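Local coordinates for protein DyP-type peroxidase (Pleurotus ostreatus PC15, PDB 6FSK) that probably uses heme b to oxidise dyes and other substrates with peroxide, as a fungal dye-decolorizing peroxidase linked to manganese(II) oxidation, at residues Asn222-Ser225 / Ala229-Asp232. The protein carries 1 engineered substitution. Sequence-based numbering, arbitrary orientation.
Sequences NGDS and ARPD
R230 and D224 reach toward each other across the 9.7 Å between R230 CA and D224 CA, and the guanidinium makes a salt bridge to the carboxylate. With CG anti to the carbonyl carbon (chi1 -77°) and the chain straight from CG to NE, R230 NH1 comes within 2.9 Å of D224 OD2. That hydrogen bond is bent, 142° at the hydrogen, and reaches OD2 on its syn side but out of the carboxylate plane; the two planes are 53° apart, so the groups do not pair flat, and NH1 alone makes the bond. R230 CD also passes 3.6 Å from D224 OD2. Both ends are held elsewhere: NE donates to the carbonyl of L93 and NH1 also to that of S387, while D224 OD1 and OD2 accept from the backbone N of R226 and K220, respectively. With an alanine here, the buried D224 carboxylate would probably lose its cationic mate, and the L93 and S387 carbonyls these donors. Further along, P231 packs on D91 and L93, and D232 has a weak, long ion pair with K220. The whole is a local salt bridge joining two parts of the irregular loop between strands 211-212 and 238-247 of the DyP-type peroxidase fold, away from the heme.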
loop_
_atom_site.group_PDB
_atom_site.type_symbol
_atom_site.label_atom_id
_atom_site.label_comp_id
_atom_site.label_asym_id
_atom_site.label_seq_id
_atom_site.Cartn_x
_atom_site.Cartn_y
_atom_site.Cartn_z
ATOM N N ASN A 222 12.173 -18.533 4.832
ATOM C CA ASN A 222 11.852 -19.512 3.792
ATOM C C ASN A 222 10.993 -18.909 2.680
ATOM O O ASN A 222 9.948 -18.296 2.992
ATOM C CB ASN A 222 11.086 -20.623 4.510
ATOM C CG ASN A 222 10.710 -21.744 3.605
ATOM O OD1 ASN A 222 11.494 -22.127 2.752
ATOM N ND2 ASN A 222 9.522 -22.313 3.815
ATOM N N GLY A 223 11.459 -19.018 1.454
ATOM C CA GLY A 223 10.863 -18.428 0.307
ATOM C C GLY A 223 11.466 -17.183 -0.264
ATOM O O GLY A 223 11.026 -16.707 -1.360
ATOM N N ASP A 224 12.432 -16.613 0.492
ATOM C CA ASP A 224 13.198 -15.476 -0.069
ATOM C C ASP A 224 14.190 -15.966 -1.110
ATOM O O ASP A 224 15.249 -16.524 -0.799
ATOM C CB ASP A 224 13.865 -14.649 1.035
ATOM C CG ASP A 224 14.669 -13.500 0.456
ATOM O OD1 ASP A 224 14.658 -13.267 -0.735
ATOM O OD2 ASP A 224 15.311 -12.821 1.292
ATOM N N SER A 225 13.908 -15.745 -2.356
ATOM C CA SER A 225 14.816 -16.181 -3.441
ATOM C C SER A 225 16.164 -15.531 -3.422
ATOM O O SER A 225 17.134 -16.066 -4.012
ATOM C CB SER A 225 14.227 -15.991 -4.846
ATOM O OG SER A 225 14.168 -14.590 -5.110
ATOM N N ALA A 229 22.185 -14.025 -1.245
ATOM C CA ALA A 229 22.800 -12.795 -1.608
ATOM C C ALA A 229 22.727 -11.741 -0.511
ATOM O O ALA A 229 23.454 -10.736 -0.595
ATOM C CB ALA A 229 22.189 -12.244 -2.891
ATOM N N ARG A 230 21.900 -11.926 0.515
ATOM C CA ARG A 230 21.656 -10.888 1.448
ATOM C C ARG A 230 22.477 -11.113 2.746
ATOM O O ARG A 230 22.738 -12.271 3.124
ATOM C CB ARG A 230 20.133 -10.899 1.751
ATOM C CG ARG A 230 19.375 -10.256 0.578
ATOM C CD ARG A 230 17.882 -10.284 0.797
ATOM N NE ARG A 230 17.263 -9.416 -0.199
ATOM C CZ ARG A 230 15.954 -9.361 -0.522
ATOM N NH1 ARG A 230 15.080 -10.170 0.080
ATOM N NH2 ARG A 230 15.564 -8.456 -1.431
ATOM N N PRO A 231 22.826 -10.048 3.456
ATOM C CA PRO A 231 23.596 -10.194 4.684
ATOM C C PRO A 231 22.831 -10.711 5.799
ATOM O O PRO A 231 21.602 -10.563 5.841
ATOM C CB PRO A 231 24.081 -8.751 4.931
ATOM C CG PRO A 231 22.888 -7.930 4.456
ATOM C CD PRO A 231 22.506 -8.616 3.200
ATOM N N ASP A 232 23.495 -11.415 6.726
ATOM C CA ASP A 232 22.795 -11.997 7.846
ATOM C C ASP A 232 21.947 -10.976 8.632
ATOM O O ASP A 232 20.882 -11.296 9.153
ATOM C CB ASP A 232 23.802 -12.671 8.805
ATOM C CG ASP A 232 24.244 -14.048 8.298
ATOM O OD1 ASP A 232 23.624 -14.575 7.344
ATOM O OD2 ASP A 232 25.210 -14.589 8.870
#